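Long-range contacts in extracellular ligand-binding receptor (Desulfitobacterium hafniense, PDB 4Q6B), which binds leucine in the cleft between its two lobes and probably delivers it, as the extracellular receptor of an ABC transporter, for amino-acid uptake: residues V15-A20 / G80-F85; D23-E28 / Y278-T283; I86-A91 / S108-D113; I93-G98 / I117-N122; A286-D291 / G323-H328. All blocks are in the same frame, centred on the assembly; numbering follows the deposited sequence.

Interaction 1: V15-A20 / G80-F85. With LEU (leucine), chain B.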
# COMPACT_ATOMS: atom_id res chain seq x y z
N VAL A 15 4.09 -5.69 -15.70
CA VAL A 15 3.94 -4.72 -14.61
C VAL A 15 3.05 -3.61 -15.17
O VAL A 15 3.32 -3.07 -16.24
CB VAL A 15 5.28 -4.09 -14.15
CG1 VAL A 15 5.02 -3.16 -12.96
CG2 VAL A 15 6.35 -5.23 -13.82
N ALA A 16 2.01 -3.24 -14.41
CA ALA A 16 1.09 -2.15 -14.78
C ALA A 16 1.16 -1.11 -13.66
O ALA A 16 0.87 -1.43 -12.49
CB ALA A 16 -0.32 -2.71 -14.91
N TRP A 17 1.54 0.14 -14.01
CA TRP A 17 1.78 1.18 -13.00
C TRP A 17 1.71 2.52 -13.66
O TRP A 17 1.90 2.60 -14.86
CB TRP A 17 3.21 1.02 -12.41
CG TRP A 17 3.46 1.70 -11.09
CD1 TRP A 17 4.20 2.81 -10.89
CD2 TRP A 17 3.02 1.25 -9.80
NE1 TRP A 17 4.25 3.12 -9.52
CE2 TRP A 17 3.53 2.16 -8.84
CE3 TRP A 17 2.26 0.14 -9.36
CZ2 TRP A 17 3.31 2.01 -7.45
CZ3 TRP A 17 2.04 -0.02 -8.00
CH2 TRP A 17 2.55 0.91 -7.07
N PRO A 18 1.41 3.59 -12.90
CA PRO A 18 1.44 4.90 -13.54
C PRO A 18 2.88 5.42 -13.56
O PRO A 18 3.23 6.39 -12.87
CB PRO A 18 0.55 5.77 -12.65
CG PRO A 18 -0.17 4.80 -11.74
CD PRO A 18 0.73 3.64 -11.58
N PHE A 19 3.72 4.78 -14.38
CA PHE A 19 5.16 5.02 -14.37
C PHE A 19 5.53 6.47 -14.63
O PHE A 19 6.36 7.07 -13.90
CB PHE A 19 5.88 4.13 -15.40
CG PHE A 19 5.97 2.68 -15.01
CD1 PHE A 19 6.84 2.28 -13.98
CD2 PHE A 19 5.21 1.72 -15.67
CE1 PHE A 19 6.94 0.94 -13.62
CE2 PHE A 19 5.29 0.38 -15.32
CZ PHE A 19 6.16 -0.02 -14.28
N ALA A 20 4.95 7.06 -15.66
CA ALA A 20 5.35 8.41 -16.03
C ALA A 20 4.91 9.50 -15.06
O ALA A 20 5.58 10.54 -14.94
CB ALA A 20 4.86 8.74 -17.48
N GLY A 80 0.79 -5.32 -10.15
CA GLY A 80 -0.02 -4.12 -10.31
C GLY A 80 -1.42 -4.39 -9.73
O GLY A 80 -1.59 -5.44 -9.12
N HIS A 81 -2.37 -3.45 -9.88
CA HIS A 81 -2.10 -2.07 -10.33
C HIS A 81 -1.88 -1.23 -9.05
O HIS A 81 -1.80 -1.79 -7.93
CB HIS A 81 -3.28 -1.54 -11.16
CG HIS A 81 -3.49 -2.28 -12.45
ND1 HIS A 81 -3.55 -1.62 -13.67
CD2 HIS A 81 -3.62 -3.60 -12.73
CE1 HIS A 81 -3.71 -2.51 -14.64
NE2 HIS A 81 -3.77 -3.72 -14.10
N ARG A 82 -1.80 0.09 -9.17
CA ARG A 82 -1.51 0.92 -7.98
C ARG A 82 -2.82 1.29 -7.30
O ARG A 82 -3.03 1.01 -6.10
CB ARG A 82 -0.82 2.22 -8.39
CG ARG A 82 -0.37 3.07 -7.19
CD ARG A 82 0.37 4.32 -7.69
NE ARG A 82 0.90 5.20 -6.63
CZ ARG A 82 0.28 6.28 -6.17
NH1 ARG A 82 0.84 7.01 -5.22
NH2 ARG A 82 -0.90 6.62 -6.67
N ASN A 83 -3.74 1.84 -8.07
CA ASN A 83 -4.96 2.39 -7.47
C ASN A 83 -5.98 1.29 -7.29
O ASN A 83 -6.20 0.51 -8.23
CB ASN A 83 -5.60 3.46 -8.39
CG ASN A 83 -4.66 4.62 -8.66
OD1 ASN A 83 -3.81 4.53 -9.54
ND2 ASN A 83 -4.77 5.69 -7.87
N SER A 84 -6.61 1.21 -6.13
CA SER A 84 -7.65 0.17 -5.96
C SER A 84 -8.81 0.26 -6.95
O SER A 84 -9.36 -0.77 -7.36
CB SER A 84 -8.19 0.19 -4.53
OG SER A 84 -7.20 -0.19 -3.59
N PHE A 85 -9.21 1.46 -7.39
CA PHE A 85 -10.33 1.52 -8.34
C PHE A 85 -10.00 0.96 -9.72
O PHE A 85 -10.92 0.70 -10.53
CB PHE A 85 -10.90 2.93 -8.45
CG PHE A 85 -10.08 3.85 -9.34
CD1 PHE A 85 -10.42 4.02 -10.66
CD2 PHE A 85 -8.99 4.54 -8.83
CE1 PHE A 85 -9.69 4.86 -11.50
CE2 PHE A 85 -8.23 5.40 -9.68
CZ PHE A 85 -8.60 5.53 -11.01
N LEU B . -3.51 2.72 -1.46
CA LEU B . -4.04 3.45 -2.62
C LEU B . -5.18 2.69 -3.27
O LEU B . -5.81 3.17 -4.20
CB LEU B . -2.91 3.69 -3.62
CG LEU B . -1.97 4.65 -2.89
CD1 LEU B . -0.55 4.18 -2.98
CD2 LEU B . -2.10 6.10 -3.34
OXT LEU B . -5.49 1.58 -2.82
O HOH W 1 -0.91 0.56 -11.67

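Interaction 2: D23-E28 / Y278-T283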
# COMPACT_ATOMS: atom_id res chain seq x y z
N ASP A 23 7.04 9.92 -9.39
CA ASP A 23 8.46 9.87 -9.05
C ASP A 23 8.66 9.05 -7.80
O ASP A 23 9.24 9.55 -6.83
CB ASP A 23 9.00 11.28 -8.75
CG ASP A 23 8.57 12.32 -9.77
OD1 ASP A 23 8.01 13.37 -9.34
OD2 ASP A 23 8.82 12.11 -10.98
N ASP A 24 8.20 7.81 -7.80
CA ASP A 24 8.13 7.07 -6.53
C ASP A 24 9.17 5.94 -6.40
O ASP A 24 9.06 5.09 -5.48
CB ASP A 24 6.73 6.49 -6.41
CG ASP A 24 6.40 5.53 -7.54
OD1 ASP A 24 7.24 5.34 -8.48
OD2 ASP A 24 5.30 4.92 -7.46
N LEU A 25 10.13 5.92 -7.33
CA LEU A 25 11.19 4.90 -7.36
C LEU A 25 10.68 3.47 -7.49
O LEU A 25 11.38 2.52 -7.14
CB LEU A 25 12.13 5.03 -6.13
CG LEU A 25 12.84 6.37 -6.04
CD1 LEU A 25 13.66 6.52 -4.73
CD2 LEU A 25 13.73 6.59 -7.28
N PHE A 26 9.47 3.31 -8.03
CA PHE A 26 8.92 1.97 -8.14
C PHE A 26 9.71 1.16 -9.17
O PHE A 26 10.13 0.01 -8.92
CB PHE A 26 7.45 2.05 -8.51
CG PHE A 26 6.80 0.74 -8.62
CD1 PHE A 26 6.65 -0.07 -7.50
CD2 PHE A 26 6.27 0.32 -9.85
CE1 PHE A 26 6.02 -1.29 -7.62
CE2 PHE A 26 5.66 -0.90 -9.98
CZ PHE A 26 5.52 -1.71 -8.86
N ALA A 27 9.97 1.78 -10.33
CA ALA A 27 10.75 1.13 -11.39
C ALA A 27 12.14 0.73 -10.92
O ALA A 27 12.62 -0.35 -11.30
CB ALA A 27 10.82 2.03 -12.66
N GLU A 28 12.76 1.57 -10.09
CA GLU A 28 14.08 1.30 -9.53
C GLU A 28 14.03 0.04 -8.63
O GLU A 28 14.91 -0.83 -8.71
CB GLU A 28 14.60 2.52 -8.76
CG GLU A 28 15.09 3.65 -9.66
CD GLU A 28 13.97 4.49 -10.32
OE1 GLU A 28 14.33 5.36 -11.14
OE2 GLU A 28 12.79 4.33 -10.02
N TYR A 278 21.27 3.53 -6.91
CA TYR A 278 20.38 4.65 -7.32
C TYR A 278 20.70 5.97 -6.64
O TYR A 278 20.24 7.02 -7.09
CB TYR A 278 18.88 4.30 -7.18
CG TYR A 278 18.54 3.07 -7.98
CD1 TYR A 278 18.61 3.09 -9.37
CD2 TYR A 278 18.21 1.88 -7.34
CE1 TYR A 278 18.33 1.97 -10.13
CE2 TYR A 278 17.92 0.74 -8.10
CZ TYR A 278 18.00 0.80 -9.47
OH TYR A 278 17.72 -0.33 -10.23
N GLY A 279 21.51 5.94 -5.58
CA GLY A 279 22.05 7.19 -5.07
C GLY A 279 21.05 7.97 -4.24
O GLY A 279 21.22 9.17 -4.02
N GLN A 280 20.03 7.28 -3.74
CA GLN A 280 19.07 7.88 -2.82
C GLN A 280 18.37 6.75 -2.06
O GLN A 280 18.44 5.58 -2.47
CB GLN A 280 18.07 8.75 -3.59
CG GLN A 280 17.39 8.01 -4.68
CD GLN A 280 16.65 8.92 -5.68
OE1 GLN A 280 15.91 9.83 -5.29
NE2 GLN A 280 16.84 8.65 -6.98
N PRO A 281 17.70 7.07 -0.94
CA PRO A 281 17.05 6.03 -0.14
C PRO A 281 15.86 5.41 -0.88
O PRO A 281 15.21 6.12 -1.64
CB PRO A 281 16.50 6.82 1.05
CG PRO A 281 17.27 8.08 1.08
CD PRO A 281 17.49 8.40 -0.35
N PRO A 282 15.60 4.13 -0.65
CA PRO A 282 14.40 3.57 -1.30
C PRO A 282 13.12 4.08 -0.64
O PRO A 282 13.12 4.40 0.56
CB PRO A 282 14.54 2.06 -1.09
CG PRO A 282 15.36 1.94 0.19
CD PRO A 282 16.34 3.11 0.13
N THR A 283 12.04 4.15 -1.42
CA THR A 283 10.70 4.44 -0.90
C THR A 283 9.99 3.13 -0.51
O THR A 283 10.45 2.02 -0.82
CB THR A 283 9.86 5.07 -2.01
OG1 THR A 283 9.86 4.20 -3.16
CG2 THR A 283 10.44 6.42 -2.43

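Interaction 3: I86-A91 / S108-D113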
# COMPACT_ATOMS: atom_id res chain seq x y z
N ILE A 86 -8.72 0.76 -9.98
CA ILE A 86 -8.26 0.04 -11.17
C ILE A 86 -7.98 -1.42 -10.87
O ILE A 86 -8.44 -2.30 -11.58
CB ILE A 86 -7.03 0.76 -11.77
CG1 ILE A 86 -7.39 2.22 -11.99
CG2 ILE A 86 -6.50 0.04 -13.06
CD1 ILE A 86 -6.30 2.99 -12.73
N SER A 87 -7.28 -1.72 -9.77
CA SER A 87 -6.97 -3.12 -9.48
C SER A 87 -8.23 -3.98 -9.29
O SER A 87 -8.27 -5.15 -9.71
CB SER A 87 -6.10 -3.23 -8.21
OG SER A 87 -4.80 -2.75 -8.44
N ILE A 88 -9.25 -3.46 -8.61
CA ILE A 88 -10.43 -4.28 -8.36
C ILE A 88 -11.11 -4.77 -9.66
O ILE A 88 -11.29 -5.98 -9.86
CB ILE A 88 -11.40 -3.54 -7.40
CG1 ILE A 88 -10.73 -3.40 -6.02
CG2 ILE A 88 -12.76 -4.22 -7.34
CD1 ILE A 88 -11.52 -2.39 -5.15
N PRO A 89 -11.44 -3.86 -10.59
CA PRO A 89 -12.02 -4.44 -11.82
C PRO A 89 -10.99 -5.17 -12.70
O PRO A 89 -11.34 -6.19 -13.33
CB PRO A 89 -12.59 -3.23 -12.56
CG PRO A 89 -11.95 -2.05 -11.96
CD PRO A 89 -11.57 -2.39 -10.53
N ALA A 90 -9.74 -4.68 -12.74
CA ALA A 90 -8.74 -5.38 -13.57
C ALA A 90 -8.51 -6.81 -13.06
O ALA A 90 -8.32 -7.72 -13.85
CB ALA A 90 -7.39 -4.63 -13.57
N ALA A 91 -8.55 -7.00 -11.74
CA ALA A 91 -8.44 -8.33 -11.14
C ALA A 91 -9.47 -9.32 -11.68
O ALA A 91 -9.19 -10.55 -11.68
CB ALA A 91 -8.62 -8.24 -9.62
N SER A 108 -7.51 -1.25 -0.69
CA SER A 108 -8.93 -1.46 -0.41
C SER A 108 -9.25 -2.89 0.04
O SER A 108 -8.90 -3.87 -0.63
CB SER A 108 -9.78 -1.16 -1.63
OG SER A 108 -11.17 -1.48 -1.36
N PRO A 109 -9.98 -3.01 1.15
CA PRO A 109 -10.46 -4.34 1.57
C PRO A 109 -11.27 -5.07 0.50
O PRO A 109 -11.26 -6.31 0.46
CB PRO A 109 -11.32 -4.00 2.79
CG PRO A 109 -10.67 -2.76 3.38
CD PRO A 109 -10.21 -1.96 2.16
N ASP A 110 -11.95 -4.34 -0.37
CA ASP A 110 -12.83 -4.94 -1.35
C ASP A 110 -12.07 -5.80 -2.41
O ASP A 110 -12.69 -6.63 -3.11
CB ASP A 110 -13.63 -3.82 -2.04
CG ASP A 110 -14.72 -4.36 -2.91
OD1 ASP A 110 -15.62 -5.09 -2.39
OD2 ASP A 110 -14.68 -4.08 -4.12
N LEU A 111 -10.77 -5.56 -2.56
CA LEU A 111 -9.99 -6.29 -3.55
C LEU A 111 -10.12 -7.78 -3.32
O LEU A 111 -10.19 -8.58 -4.28
CB LEU A 111 -8.52 -5.83 -3.52
CG LEU A 111 -7.63 -6.57 -4.52
CD1 LEU A 111 -8.08 -6.25 -5.93
CD2 LEU A 111 -6.15 -6.17 -4.28
N THR A 112 -10.21 -8.19 -2.04
CA THR A 112 -10.18 -9.63 -1.74
C THR A 112 -11.55 -10.13 -1.31
O THR A 112 -11.67 -11.21 -0.70
CB THR A 112 -9.10 -9.95 -0.67
OG1 THR A 112 -9.28 -9.07 0.44
CG2 THR A 112 -7.72 -9.70 -1.23
N ASP A 113 -12.57 -9.36 -1.68
CA ASP A 113 -13.95 -9.67 -1.32
C ASP A 113 -14.76 -10.06 -2.54
O ASP A 113 -15.98 -9.89 -2.54
CB ASP A 113 -14.62 -8.44 -0.66
CG ASP A 113 -14.21 -8.24 0.79
OD1 ASP A 113 -13.51 -9.11 1.38
OD2 ASP A 113 -14.60 -7.19 1.34

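Interaction 4: I93-G98 / I117-N122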
# COMPACT_ATOMS: atom_id res chain seq x y z
N ILE A 93 -10.44 -9.59 -14.81
CA ILE A 93 -9.83 -10.05 -16.05
C ILE A 93 -8.68 -11.01 -15.74
O ILE A 93 -8.56 -12.07 -16.36
CB ILE A 93 -9.31 -8.85 -16.88
CG1 ILE A 93 -10.49 -7.98 -17.35
CG2 ILE A 93 -8.46 -9.34 -18.11
CD1 ILE A 93 -10.04 -6.69 -18.06
N TYR A 94 -7.80 -10.65 -14.81
CA TYR A 94 -6.70 -11.56 -14.48
C TYR A 94 -7.22 -12.85 -13.88
O TYR A 94 -6.77 -13.93 -14.27
CB TYR A 94 -5.79 -10.85 -13.49
CG TYR A 94 -5.09 -9.62 -14.06
CD1 TYR A 94 -4.25 -9.70 -15.19
CD2 TYR A 94 -5.25 -8.38 -13.44
CE1 TYR A 94 -3.62 -8.56 -15.70
CE2 TYR A 94 -4.57 -7.26 -13.90
CZ TYR A 94 -3.76 -7.36 -15.03
OH TYR A 94 -3.14 -6.22 -15.49
N ASP A 95 -8.21 -12.76 -12.99
CA ASP A 95 -8.71 -13.97 -12.33
C ASP A 95 -9.37 -14.93 -13.33
O ASP A 95 -9.15 -16.16 -13.29
CB ASP A 95 -9.68 -13.60 -11.21
CG ASP A 95 -10.00 -14.79 -10.30
OD1 ASP A 95 -9.10 -15.29 -9.62
OD2 ASP A 95 -11.15 -15.21 -10.27
N GLN A 96 -10.20 -14.39 -14.22
CA GLN A 96 -10.85 -15.25 -15.20
C GLN A 96 -9.83 -15.87 -16.16
O GLN A 96 -10.07 -16.95 -16.71
CB GLN A 96 -11.89 -14.44 -16.01
CG GLN A 96 -13.22 -14.34 -15.35
CD GLN A 96 -14.14 -15.45 -15.83
OE1 GLN A 96 -14.75 -15.37 -16.91
NE2 GLN A 96 -14.22 -16.52 -15.04
N ALA A 97 -8.73 -15.16 -16.43
CA ALA A 97 -7.63 -15.73 -17.25
C ALA A 97 -6.69 -16.71 -16.52
O ALA A 97 -5.80 -17.32 -17.14
CB ALA A 97 -6.80 -14.61 -17.89
N GLY A 98 -6.83 -16.83 -15.21
CA GLY A 98 -5.94 -17.70 -14.45
C GLY A 98 -4.53 -17.14 -14.48
O GLY A 98 -3.59 -17.89 -14.68
N ILE A 117 -9.26 -16.03 -7.01
CA ILE A 117 -8.28 -17.02 -6.58
C ILE A 117 -6.86 -16.63 -7.01
O ILE A 117 -5.89 -17.17 -6.46
CB ILE A 117 -8.57 -18.36 -7.27
CG1 ILE A 117 -9.86 -18.97 -6.79
CG2 ILE A 117 -7.47 -19.35 -7.00
CD1 ILE A 117 -10.21 -20.19 -7.66
N HIS A 118 -6.71 -15.77 -8.03
CA HIS A 118 -5.39 -15.50 -8.60
C HIS A 118 -4.86 -14.11 -8.23
O HIS A 118 -3.94 -13.56 -8.84
CB HIS A 118 -5.47 -15.63 -10.12
CG HIS A 118 -5.85 -17.01 -10.56
ND1 HIS A 118 -4.93 -18.04 -10.60
CD2 HIS A 118 -7.04 -17.54 -10.94
CE1 HIS A 118 -5.54 -19.15 -10.98
NE2 HIS A 118 -6.82 -18.88 -11.20
N VAL A 119 -5.52 -13.53 -7.26
CA VAL A 119 -5.34 -12.08 -7.02
C VAL A 119 -4.78 -11.87 -5.61
O VAL A 119 -5.32 -12.38 -4.63
CB VAL A 119 -6.70 -11.37 -7.17
CG1 VAL A 119 -6.63 -9.91 -6.77
CG2 VAL A 119 -7.24 -11.50 -8.60
N PHE A 120 -3.71 -11.08 -5.51
CA PHE A 120 -2.95 -10.95 -4.25
C PHE A 120 -2.53 -9.52 -4.03
O PHE A 120 -2.52 -8.75 -4.96
CB PHE A 120 -1.67 -11.81 -4.31
CG PHE A 120 -1.93 -13.30 -4.44
CD1 PHE A 120 -1.94 -14.10 -3.32
CD2 PHE A 120 -2.21 -13.88 -5.69
CE1 PHE A 120 -2.18 -15.47 -3.42
CE2 PHE A 120 -2.42 -15.24 -5.81
CZ PHE A 120 -2.40 -16.05 -4.67
N ARG A 121 -2.16 -9.16 -2.81
CA ARG A 121 -1.38 -7.92 -2.61
C ARG A 121 -0.34 -8.25 -1.61
O ARG A 121 -0.55 -9.14 -0.80
CB ARG A 121 -2.25 -6.79 -2.09
CG ARG A 121 -3.12 -7.18 -0.92
CD ARG A 121 -3.74 -5.92 -0.27
NE ARG A 121 -5.03 -6.31 0.30
CZ ARG A 121 -6.18 -5.71 0.02
NH1 ARG A 121 -7.32 -6.19 0.51
NH2 ARG A 121 -6.19 -4.64 -0.77
N ASN A 122 0.81 -7.57 -1.65
CA ASN A 122 1.91 -7.90 -0.71
C ASN A 122 2.10 -6.78 0.31
O ASN A 122 3.17 -6.61 0.87
CB ASN A 122 3.24 -8.27 -1.42
CG ASN A 122 3.85 -7.08 -2.13
OD1 ASN A 122 3.13 -6.13 -2.47
ND2 ASN A 122 5.17 -7.10 -2.32

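Interaction 5: A286-D291 / G323-H328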
# COMPACT_ATOMS: atom_id res chain seq x y z
N ALA A 286 9.30 1.27 -3.73
CA ALA A 286 10.47 0.55 -4.24
C ALA A 286 10.59 -0.77 -3.48
O ALA A 286 10.88 -1.82 -4.09
CB ALA A 286 11.73 1.33 -3.98
N ALA A 287 10.37 -0.71 -2.17
CA ALA A 287 10.45 -1.93 -1.33
C ALA A 287 9.36 -2.97 -1.64
O ALA A 287 9.64 -4.17 -1.73
CB ALA A 287 10.44 -1.53 0.18
N ALA A 288 8.13 -2.51 -1.80
CA ALA A 288 7.01 -3.39 -2.17
C ALA A 288 7.21 -4.00 -3.57
O ALA A 288 6.95 -5.19 -3.78
CB ALA A 288 5.69 -2.61 -2.08
N GLY A 289 7.67 -3.19 -4.52
CA GLY A 289 8.02 -3.71 -5.85
C GLY A 289 9.12 -4.76 -5.80
O GLY A 289 9.06 -5.80 -6.49
N TYR A 290 10.17 -4.49 -5.02
CA TYR A 290 11.28 -5.41 -4.88
C TYR A 290 10.77 -6.74 -4.29
O TYR A 290 11.03 -7.83 -4.85
CB TYR A 290 12.39 -4.75 -4.03
CG TYR A 290 13.63 -5.61 -3.87
CD1 TYR A 290 13.71 -6.59 -2.87
CD2 TYR A 290 14.72 -5.44 -4.70
CE1 TYR A 290 14.88 -7.36 -2.71
CE2 TYR A 290 15.87 -6.20 -4.57
CZ TYR A 290 15.95 -7.18 -3.57
OH TYR A 290 17.10 -7.93 -3.45
N ASP A 291 10.02 -6.67 -3.19
CA ASP A 291 9.54 -7.92 -2.60
C ASP A 291 8.59 -8.65 -3.57
O ASP A 291 8.60 -9.92 -3.58
CB ASP A 291 8.82 -7.69 -1.26
CG ASP A 291 9.79 -7.67 -0.07
OD1 ASP A 291 11.02 -7.89 -0.22
OD2 ASP A 291 9.29 -7.42 1.05
N GLY A 323 10.89 -11.03 3.55
CA GLY A 323 11.22 -10.06 2.51
C GLY A 323 11.84 -8.82 3.16
O GLY A 323 12.03 -8.78 4.37
N VAL A 324 12.09 -7.79 2.35
CA VAL A 324 12.67 -6.57 2.90
C VAL A 324 11.67 -5.79 3.73
O VAL A 324 12.05 -5.01 4.59
CB VAL A 324 13.25 -5.67 1.78
CG1 VAL A 324 14.15 -6.50 0.86
CG2 VAL A 324 12.13 -4.96 0.99
N MSE A 325 10.39 -6.03 3.47
CA MSE A 325 9.33 -5.32 4.22
C MSE A 325 9.08 -5.98 5.59
O MSE A 325 8.43 -5.38 6.45
CB MSE A 325 8.05 -5.36 3.41
CG MSE A 325 8.12 -4.48 2.20
SE MSE A 325 6.46 -4.69 1.18
CE MSE A 325 5.16 -4.34 2.65
N GLY A 326 9.55 -7.21 5.76
CA GLY A 326 9.16 -8.02 6.92
C GLY A 326 8.63 -9.40 6.47
O GLY A 326 8.93 -9.88 5.37
N MSE A 327 7.82 -10.02 7.32
CA MSE A 327 7.34 -11.33 6.95
C MSE A 327 6.02 -11.26 6.22
O MSE A 327 5.06 -10.64 6.69
CB MSE A 327 7.24 -12.27 8.15
CG MSE A 327 6.82 -13.64 7.71
SE MSE A 327 4.91 -13.88 7.94
CE MSE A 327 5.04 -14.69 9.69
N HIS A 328 6.01 -11.90 5.04
CA HIS A 328 4.83 -11.95 4.17
C HIS A 328 4.13 -13.28 4.35
O HIS A 328 4.77 -14.29 4.58
CB HIS A 328 5.27 -11.84 2.70
CG HIS A 328 5.77 -10.47 2.31
ND1 HIS A 328 4.93 -9.45 1.90
CD2 HIS A 328 7.03 -9.97 2.23
CE1 HIS A 328 5.65 -8.38 1.60
NE2 HIS A 328 6.93 -8.67 1.79

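Interaction 1: V15-A20 / G80-F85
Arg82 lays its aliphatic chain across the indole of Trp17. With CG anti to the backbone N (chi1 -174°) and the chain extended as far as NE, the methylenes run over one ring face: Arg82 CB sits 3.8 Å from the centroid of the Trp17 six-membered ring, and Arg82 CG lies 3.6 Å from Trp17 CH2. The guanidinium stands almost perpendicular to the indole, its edge near Trp17 CZ2, and turns one face to the bound leucine, whose CD2 is 3.6 Å from Arg82 NH2. Pro18 closes in at the same residue, its CD 3.8 Å from Arg82 CB.

Deeper in, the methyl of Ala16 presses on one face of the His81 imidazole, CB to CE1 3.4 Å. That ring is fixed by Asp55 and Tyr94, which bond to ND1 and NE2. A water accepts from Arg82 N at 2.7 Å and lies within donating distance of Ala16 O.

Ser84 grips the ligand carboxylate twice, through its N to leucine O and its OG to leucine OXT (2.6 Å). The chemistry thus divides the work: carbon surfaces brace the arginine beside the leucine side chain, while polar atoms at the start of helix 84-97 hold its carboxylate.

Interaction 2: D23-E28 / Y278-T283
An Asx turn leading into helix 26-39 meets the loop between helices 265-278 and 284-301, with Thr283, the N-cap residue of the second helix, bonding back to Asp24. Thr283 OG1 donates to Asp24 O at 2.6 Å, tilted 30° from the carbonyl plane. The same OG1 accepts from Ala286 N, so one hydroxyl both caps a helix and ties the two segments. In the turn itself, Phe26 N reaches Asp24 OD1 at 3.0 Å from above the carboxylate plane, while Asp24 OD2 takes the indole N-H of Trp17.

Leu25 and Gln280 approach tip to tip, Leu25 CD2 lying 3.7 Å from Gln280 NE2; the other methyl, Leu25 CD1, rests 3.5 Å from Pro281 O. Further on, Glu28 covers a face of Tyr278, with its CB directly over the ring centre, 3.7 Å from the centroid. A bend at chi2 (77°) turns Glu28 CD off the straight line of the chain, and the carboxylate stands nearly perpendicular to the ring. The Tyr278 hydroxyl bonds to Glu31.

The contact lies near the protein surface, joining the start of helix 26-39 to the end of helix 265-278 and the start of helix 284-301, with Phe274 of helix 265-278 touching both Glu28 and Tyr278.

Interaction 3: I86-A91 / S108-D113
Ile88 pushes its side chain against the short 3-10 segment 109-111, touching Asp110 and Leu111 within it and Ser108 just before it. CG1, anti to the carbonyl carbon (chi1 -66°), lies 3.9 Å from both Leu111 CA and Leu111 CD1, the two side chains crossing at a slant. From there Ile88 CD1 reaches Asp110 OD2 at 3.7 Å and Ser108 OG at 3.9 Å, with the Asp110 side chain running roughly perpendicular to it. Leu111 CD1 also settles on the helix surface, 4.2 Å from Ala91 CB and 3.9 Å from Ser87 O. The contact between the two segments is therefore made by van der Waals packing.

One shell out, polar bonds set the shape of the turn. Ser108 OG accepts from Asp110 N at 3.1 Å, an ST turn that starts the 3-10 segment, and Ser108 N donates to Ser84 OG. Asp110 OD2 has its polar partner in His114 NE2, although it also lies beside the isoleucine. On the helix side Ser87 OG bonds to Ser106 OG and to His81 N. Behind Leu111 stand Val119 and Arg121 of strand 119-121.

Pro89 has no N-H to give to the preceding turn, and the helix kinks there. Overall this is a helix packed on the loop that follows strand 101-103, next to the leucine pocket of a periplasmic-binding-protein fold.

Interaction 4: I93-G98 / I117-N122
The last turns of helix 84-97 run up to the loop that enters strand 119-121, the backbones nearest at Asp95 and His118, whose CA atoms are 5.2 Å apart. Asp95 makes the polar link. Its CG is anti to the backbone N (chi1 -168°), and from there Asp95 OD1 accepts two consecutive backbone N-H groups: Ile117 N at 2.7 Å, met on the syn side and 34° out of the carboxylate plane, and His118 N at 2.9 Å, met nearly along the C-O axis. Two donors on a single oxygen hold the residues just before the strand to the helix, and should favour the charged form of the carboxylate. The carbon base of the same side chain packs on the strand, Asp95 CB lying 4.1 Å from Val119 CG2.

His118 crosses Asp95 at about a right angle. Its CD2 edge faces Asp95 OD1 at 3.3 Å, near the ring plane. Gly98 CA sits over the centre of one face, 3.6 Å from the ring centroid, while Ile117 CG2 lies over the opposite face. The imidazole is held between a glycine and its own neighbour in sequence, and Ala312 of helix 311-317 touches His118.

Gly98 has positive phi (66°) and ends the helix in a Schellman motif, bringing its CA against the ring. Just before it, Ala97 O is a ligand of a bound calcium ion. The arrangement is a helix C-terminus packed on the edge strand of the parallel five-stranded sheet, whose neighbouring strand 101-103 the same helix leads into, as in an alpha/beta binding-protein lobe.

Interaction 5: A286-D291 / G323-H328
Asp291 carries the polar part of this contact, its carboxylate taking three hydrogen bonds from the opposite segment. Asp291 OD1 uses its syn lone pair for Val324 N at 2.8 Å. Asp291 OD2 accepts from Met325 N at 3.0 Å and from His328 NE2 at 2.8 Å, and these two donors come from opposite faces of the carboxylate plane. The histidine bond lies in the plane of its own ring, and the ring is turned 81° from the carboxylate. His328 ND1 is bonded to Asp336, so the imidazole bridges two acidic residues, which would tend to favour its protonated form.

Apolar contacts flank this group. Val324 CG2 lies 3.9 Å from Ala287 CB, while its other methyl, CG1, is 3.7 Å from Tyr290 CE1, with the two side chains about perpendicular. Met325 is a selenomethionine whose chain bends at chi3; its SE rests 3.6 Å from Ala288 CA.

The backbone of 323-328 is a tight hairpin, Gly323 and Gly326 bonded to each other through both N and O. Gly323 CA passes 3.5 Å from Asp291 OD1.

This buried contact sets the hairpin of strands 321-323 and 326-328 against helix 284-301, with Phe270 of helix 265-278 on Ala287 and Val324, and Phe257 of strand 253-257 on Ala288 and Met325.

How the interactions relate
Interactions 1, 3 and 4 follow helix 84-97 from its start to its end, their centres about 10 to 15 Å apart, and 1 and 4 both reach the five-stranded parallel sheet. His81 joins them, bonding to Ser87 of interaction 3 and Tyr94 of interaction 4. Interaction 2 touches interaction 1 through Trp17, Asp24 and Phe26, and brings in residues some 250 positions later in the chain. Interaction 5, its centre about 14 Å from that of interaction 2, is last in sequence and meets interaction 4 where Asn122 bonds to Ala288. Late helices thus return to pack on the early lobe, close to where interaction 1 holds the leucine carboxylate.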